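Local coordinates for protein ribulose bisphosphate carboxylase (Hyperthermus butylicus DSM 5456, PDB 6HUN) that probably catalyses the carboxylation of ribulose 1,5-bisphosphate to two molecules of 3-phosphoglycerate, as a type III Rubisco thought to act in archaeal AMP degradation, at residues D139-P153 and F364-V376. Numbering follows the deposited sequence.
Sequences DVYFPPSYLETFPGP and FHLEQPWSNIKPV
The side-chain amide of Gln368 lies in plane with the backbone carbonyl oxygen of Phe142 and hydrogen-bonds to both its N and O, joining the residue just after strand 132-141 of the N-terminal domain to the short strand 368-369, ahead of strand 377-380 of the Rubisco alpha/beta (TIM) barrel. Phe142 N points at a lone pair of Gln368 OE1 in a nearly straight bond of 3.0 Å, while Gln368 NE2 donates to Phe142 O. A bend at chi2 (72°) turns the amide toward Phe142, and the second N-H of NE2 reaches Pro369 O, so three bonds fix its rotation; Lys317 also donates to OE1. The amide lies nearly parallel to the Tyr141 ring (planes 10° apart), whose edge meets Pro369 CD at CE1.

Two residues before the end of strand 132-141, Asp139 turns its carboxylate to the backbone of Leu366. Its OD2 accepts Leu366 N at 2.7 Å on the anti side, and a water links OD2 to Leu366 O; OD1 accepts Val140 N and forms a salt bridge with Lys317, which probably stabilises the negative charge.

Farther along, Leu147 spreads its branches: CD2 lies against Pro369 O, CD1 rests 4.1 Å from Trp370 CZ3, the two side chains crossing at about a right angle, and CG meets Ile373 CG1. Ile373 in turn sends CD1 to Phe150 O and CG2 to Pro153 CD. Near the barrel, the Pro153 ring packs against the loop, its CG 3.2 Å from Lys374 O and 3.5 Å from Val376 CG2.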
loop_
_atom_site.group_PDB
_atom_site.type_symbol
_atom_site.label_atom_id
_atom_site.label_comp_id
_atom_site.label_asym_id
_atom_site.label_seq_id
_atom_site.Cartn_x
_atom_site.Cartn_y
_atom_site.Cartn_z
ATOM N N ASP A 139 -4.382 -9.286 13.898
ATOM C CA ASP A 139 -4.257 -8.225 14.869
ATOM C C ASP A 139 -2.816 -8.197 15.360
ATOM O O ASP A 139 -2.095 -9.189 15.276
ATOM C CB ASP A 139 -5.207 -8.478 16.068
ATOM C CG ASP A 139 -5.437 -7.211 16.912
ATOM O OD1 ASP A 139 -4.911 -6.126 16.524
ATOM O OD2 ASP A 139 -6.209 -7.310 17.904
ATOM N N VAL A 140 -2.447 -7.076 15.968
ATOM C CA VAL A 140 -1.102 -6.922 16.542
ATOM C C VAL A 140 -1.299 -6.116 17.788
ATOM O O VAL A 140 -1.978 -5.085 17.744
ATOM C CB VAL A 140 -0.118 -6.209 15.584
ATOM C CG1 VAL A 140 1.246 -6.022 16.272
ATOM C CG2 VAL A 140 0.105 -7.064 14.328
ATOM N N TYR A 141 -0.712 -6.613 18.890
ATOM C CA TYR A 141 -0.717 -5.929 20.168
ATOM C C TYR A 141 0.549 -5.103 20.225
ATOM O O TYR A 141 1.654 -5.639 20.008
ATOM C CB TYR A 141 -0.715 -6.934 21.308
ATOM C CG TYR A 141 -0.163 -6.313 22.600
ATOM C CD1 TYR A 141 -0.956 -5.466 23.342
ATOM C CD2 TYR A 141 1.136 -6.541 23.017
ATOM C CE1 TYR A 141 -0.494 -4.878 24.557
ATOM C CE2 TYR A 141 1.648 -5.933 24.249
ATOM C CZ TYR A 141 0.799 -5.104 24.975
ATOM O OH TYR A 141 1.198 -4.489 26.145
ATOM N N PHE A 142 0.385 -3.810 20.505
ATOM C CA PHE A 142 1.501 -2.884 20.620
ATOM C C PHE A 142 1.719 -2.570 22.093
ATOM O O PHE A 142 0.785 -2.073 22.735
ATOM C CB PHE A 142 1.236 -1.606 19.842
ATOM C CG PHE A 142 1.131 -1.845 18.368
ATOM C CD1 PHE A 142 2.275 -2.108 17.644
ATOM C CD2 PHE A 142 -0.077 -1.912 17.755
ATOM C CE1 PHE A 142 2.197 -2.372 16.269
ATOM C CE2 PHE A 142 -0.160 -2.143 16.360
ATOM C CZ PHE A 142 0.973 -2.387 15.653
ATOM N N PRO A 143 2.894 -2.836 22.663
ATOM C CA PRO A 143 3.121 -2.476 24.111
ATOM C C PRO A 143 3.299 -0.984 24.285
ATOM O O PRO A 143 3.651 -0.273 23.336
ATOM C CB PRO A 143 4.404 -3.227 24.471
ATOM C CG PRO A 143 5.148 -3.371 23.207
ATOM C CD PRO A 143 4.079 -3.504 22.078
ATOM N N PRO A 144 3.102 -0.463 25.521
ATOM C CA PRO A 144 3.124 0.987 25.718
ATOM C C PRO A 144 4.381 1.660 25.221
ATOM O O PRO A 144 4.309 2.782 24.732
ATOM C CB PRO A 144 2.992 1.131 27.262
ATOM C CG PRO A 144 2.271 -0.069 27.681
ATOM C CD PRO A 144 2.642 -1.190 26.712
ATOM N N SER A 145 5.546 1.044 25.383
ATOM C CA SER A 145 6.788 1.739 25.072
ATOM C C SER A 145 6.953 1.902 23.574
ATOM O O SER A 145 7.607 2.838 23.102
ATOM C CB SER A 145 7.964 0.972 25.664
ATOM O OG SER A 145 7.943 -0.344 25.130
ATOM N N TYR A 146 6.346 1.010 22.812
ATOM C CA TYR A 146 6.385 1.170 21.379
ATOM C C TYR A 146 5.214 2.022 20.895
ATOM O O TYR A 146 5.393 2.896 20.031
ATOM C CB TYR A 146 6.375 -0.218 20.770
ATOM C CG TYR A 146 6.470 -0.247 19.239
ATOM C CD1 TYR A 146 7.444 0.469 18.544
ATOM C CD2 TYR A 146 5.574 -0.991 18.525
ATOM C CE1 TYR A 146 7.513 0.414 17.119
ATOM C CE2 TYR A 146 5.627 -1.047 17.119
ATOM C CZ TYR A 146 6.583 -0.363 16.438
ATOM O OH TYR A 146 6.559 -0.476 15.057
ATOM N N LEU A 147 4.020 1.780 21.458
ATOM C CA LEU A 147 2.824 2.510 21.037
ATOM C C LEU A 147 3.009 4.008 21.250
ATOM O O LEU A 147 2.636 4.812 20.397
ATOM C CB LEU A 147 1.593 1.982 21.784
ATOM C CG LEU A 147 0.249 2.597 21.431
ATOM C CD1 LEU A 147 -0.059 2.299 19.956
ATOM C CD2 LEU A 147 -0.877 2.062 22.270
ATOM N N GLU A 148 3.663 4.405 22.351
ATOM C CA GLU A 148 3.823 5.837 22.556
ATOM C C GLU A 148 4.850 6.495 21.643
ATOM O O GLU A 148 4.988 7.716 21.716
ATOM C CB GLU A 148 4.174 6.116 24.037
ATOM C CG GLU A 148 5.537 5.609 24.500
ATOM C CD GLU A 148 5.728 5.762 26.039
ATOM O OE1 GLU A 148 4.714 5.798 26.783
ATOM O OE2 GLU A 148 6.889 5.865 26.508
ATOM N N THR A 149 5.579 5.781 20.759
ATOM C CA THR A 149 6.406 6.494 19.800
ATOM C C THR A 149 5.604 7.047 18.621
ATOM O O THR A 149 6.170 7.726 17.748
ATOM C CB THR A 149 7.548 5.571 19.316
ATOM O OG1 THR A 149 7.059 4.481 18.514
ATOM C CG2 THR A 149 8.284 5.000 20.519
ATOM N N PHE A 150 4.295 6.754 18.562
ATOM C CA PHE A 150 3.413 7.215 17.516
ATOM C C PHE A 150 2.526 8.342 18.059
ATOM O O PHE A 150 2.242 8.380 19.266
ATOM C CB PHE A 150 2.542 6.060 17.031
ATOM C CG PHE A 150 3.337 4.976 16.392
ATOM C CD1 PHE A 150 3.585 5.027 15.007
ATOM C CD2 PHE A 150 3.819 3.915 17.131
ATOM C CE1 PHE A 150 4.369 4.052 14.373
ATOM C CE2 PHE A 150 4.616 2.904 16.493
ATOM C CZ PHE A 150 4.860 2.969 15.114
ATOM N N PRO A 151 2.147 9.332 17.231
ATOM C CA PRO A 151 1.457 10.521 17.809
ATOM C C PRO A 151 -0.001 10.272 18.088
ATOM O O PRO A 151 -0.574 10.897 19.001
ATOM C CB PRO A 151 1.590 11.598 16.719
ATOM C CG PRO A 151 1.785 10.764 15.430
ATOM C CD PRO A 151 2.579 9.571 15.845
ATOM N N GLY A 152 -0.615 9.402 17.292
ATOM C CA GLY A 152 -2.064 9.247 17.297
ATOM C C GLY A 152 -2.736 10.480 16.726
ATOM O O GLY A 152 -2.090 11.391 16.169
ATOM N N PRO A 153 -4.061 10.521 16.814
ATOM C CA PRO A 153 -4.801 11.637 16.228
ATOM C C PRO A 153 -4.367 12.964 16.843
ATOM O O PRO A 153 -4.024 13.053 18.050
ATOM C CB PRO A 153 -6.280 11.299 16.561
ATOM C CG PRO A 153 -6.303 9.773 16.755
ATOM C CD PRO A 153 -4.927 9.447 17.353
ATOM N N PHE A 364 -9.460 -13.798 17.614
ATOM C CA PHE A 364 -9.019 -13.080 16.428
ATOM C C PHE A 364 -8.542 -11.659 16.726
ATOM O O PHE A 364 -8.072 -10.972 15.813
ATOM C CB PHE A 364 -10.160 -13.016 15.419
ATOM C CG PHE A 364 -10.406 -14.314 14.718
ATOM C CD1 PHE A 364 -11.259 -15.255 15.272
ATOM C CD2 PHE A 364 -9.805 -14.581 13.498
ATOM C CE1 PHE A 364 -11.495 -16.467 14.628
ATOM C CE2 PHE A 364 -10.037 -15.780 12.845
ATOM C CZ PHE A 364 -10.840 -16.731 13.389
ATOM N N HIS A 365 -8.686 -11.196 17.970
ATOM C CA HIS A 365 -8.285 -9.855 18.353
ATOM C C HIS A 365 -7.555 -9.967 19.685
ATOM O O HIS A 365 -7.735 -10.939 20.426
ATOM C CB HIS A 365 -9.486 -8.871 18.504
ATOM C CG HIS A 365 -10.388 -8.825 17.313
ATOM N ND1 HIS A 365 -11.624 -9.439 17.295
ATOM C CD2 HIS A 365 -10.244 -8.227 16.108
ATOM C CE1 HIS A 365 -12.185 -9.254 16.110
ATOM N NE2 HIS A 365 -11.383 -8.502 15.383
ATOM N N LEU A 366 -6.760 -8.958 19.990
ATOM C CA LEU A 366 -5.955 -8.950 21.213
ATOM C C LEU A 366 -6.364 -7.787 22.091
ATOM O O LEU A 366 -6.911 -6.796 21.621
ATOM C CB LEU A 366 -4.463 -8.812 20.867
ATOM C CG LEU A 366 -3.880 -9.995 20.083
ATOM C CD1 LEU A 366 -2.678 -9.596 19.226
ATOM C CD2 LEU A 366 -3.494 -11.062 21.050
ATOM N N GLU A 367 -6.092 -7.886 23.377
ATOM C CA GLU A 367 -6.362 -6.751 24.254
ATOM C C GLU A 367 -5.394 -5.624 23.887
ATOM O O GLU A 367 -4.253 -5.896 23.516
ATOM C CB GLU A 367 -6.220 -7.238 25.705
ATOM C CG GLU A 367 -5.771 -6.235 26.690
ATOM C CD GLU A 367 -5.633 -6.852 28.061
ATOM O OE1 GLU A 367 -6.522 -7.643 28.475
ATOM O OE2 GLU A 367 -4.603 -6.570 28.706
ATOM N N GLN A 368 -5.855 -4.337 23.944
ATOM C CA GLN A 368 -5.033 -3.193 23.528
ATOM C C GLN A 368 -5.379 -1.936 24.343
ATOM O O GLN A 368 -6.391 -1.281 24.063
ATOM C CB GLN A 368 -5.178 -2.902 22.025
ATOM C CG GLN A 368 -4.351 -1.678 21.613
ATOM C CD GLN A 368 -2.858 -1.988 21.618
ATOM O OE1 GLN A 368 -2.372 -2.745 20.752
ATOM N NE2 GLN A 368 -2.135 -1.422 22.547
ATOM N N PRO A 369 -4.540 -1.539 25.317
ATOM C CA PRO A 369 -4.683 -0.189 25.892
ATOM C C PRO A 369 -4.171 0.864 24.917
ATOM O O PRO A 369 -3.277 0.625 24.103
ATOM C CB PRO A 369 -3.820 -0.225 27.179
ATOM C CG PRO A 369 -3.078 -1.564 27.177
ATOM C CD PRO A 369 -3.301 -2.196 25.774
ATOM N N TRP A 370 -4.767 2.043 24.983
ATOM C CA TRP A 370 -4.435 3.110 24.041
ATOM C C TRP A 370 -3.914 4.331 24.786
ATOM O O TRP A 370 -4.224 5.476 24.439
ATOM C CB TRP A 370 -5.661 3.481 23.201
ATOM C CG TRP A 370 -6.006 2.515 22.134
ATOM C CD1 TRP A 370 -6.966 1.564 22.163
ATOM C CD2 TRP A 370 -5.410 2.459 20.851
ATOM N NE1 TRP A 370 -7.026 0.889 20.973
ATOM C CE2 TRP A 370 -6.062 1.416 20.138
ATOM C CE3 TRP A 370 -4.349 3.151 20.245
ATOM C CZ2 TRP A 370 -5.710 1.074 18.852
ATOM C CZ3 TRP A 370 -4.033 2.809 18.918
ATOM C CH2 TRP A 370 -4.708 1.790 18.259
ATOM N N SER A 371 -3.165 4.097 25.859
ATOM C CA SER A 371 -2.646 5.215 26.637
ATOM C C SER A 371 -1.969 6.244 25.728
ATOM O O SER A 371 -1.166 5.869 24.861
ATOM C CB SER A 371 -1.658 4.658 27.658
ATOM O OG SER A 371 -1.672 5.443 28.810
ATOM N N ASN A 372 -2.370 7.518 25.854
ATOM C CA ASN A 372 -1.808 8.630 25.073
ATOM C C ASN A 372 -2.152 8.613 23.570
ATOM O O ASN A 372 -1.399 9.155 22.754
ATOM C CB ASN A 372 -0.284 8.681 25.214
ATOM C CG ASN A 372 0.133 8.747 26.662
ATOM O OD1 ASN A 372 1.006 7.999 27.106
ATOM N ND2 ASN A 372 -0.544 9.599 27.420
ATOM N N ILE A 373 -3.205 7.946 23.135
ATOM C CA ILE A 373 -3.588 7.957 21.714
ATOM C C ILE A 373 -5.079 8.327 21.690
ATOM O O ILE A 373 -5.886 7.583 22.207
ATOM C CB ILE A 373 -3.362 6.588 21.029
ATOM C CG1 ILE A 373 -1.905 6.060 21.158
ATOM C CG2 ILE A 373 -3.820 6.657 19.558
ATOM C CD1 ILE A 373 -0.905 6.733 20.325
ATOM N N LYS A 374 -5.428 9.488 21.101
ATOM C CA LYS A 374 -6.807 9.977 21.172
ATOM C C LYS A 374 -7.712 9.054 20.365
ATOM O O LYS A 374 -7.221 8.356 19.482
ATOM C CB LYS A 374 -6.892 11.365 20.555
ATOM C CG LYS A 374 -6.270 12.495 21.529
ATOM C CD LYS A 374 -6.079 13.764 20.821
ATOM C CE LYS A 374 -5.629 14.864 21.895
ATOM N NZ LYS A 374 -5.247 16.091 21.207
ATOM N N PRO A 375 -8.989 8.987 20.707
ATOM C CA PRO A 375 -9.944 8.213 19.894
ATOM C C PRO A 375 -10.208 8.843 18.531
ATOM O O PRO A 375 -10.093 10.048 18.320
ATOM C CB PRO A 375 -11.213 8.196 20.745
ATOM C CG PRO A 375 -11.112 9.424 21.577
ATOM C CD PRO A 375 -9.631 9.678 21.852
ATOM N N VAL A 376 -10.637 7.999 17.614
ATOM C CA VAL A 376 -10.872 8.338 16.212
ATOM C C VAL A 376 -12.391 8.349 15.978
ATOM O O VAL A 376 -13.069 7.473 16.482
ATOM C CB VAL A 376 -10.191 7.266 15.318
ATOM C CG1 VAL A 376 -10.644 7.437 13.894
ATOM C CG2 VAL A 376 -8.632 7.462 15.474
HETATM O O HOH W 1 -6.367 -5.060 19.263
HETATM O O HOH W 2 2.185 5.257 26.832
HETATM O O HOH W 3 1.381 8.737 21.912
HETATM O O HOH W 4 -3.339 11.245 19.930
#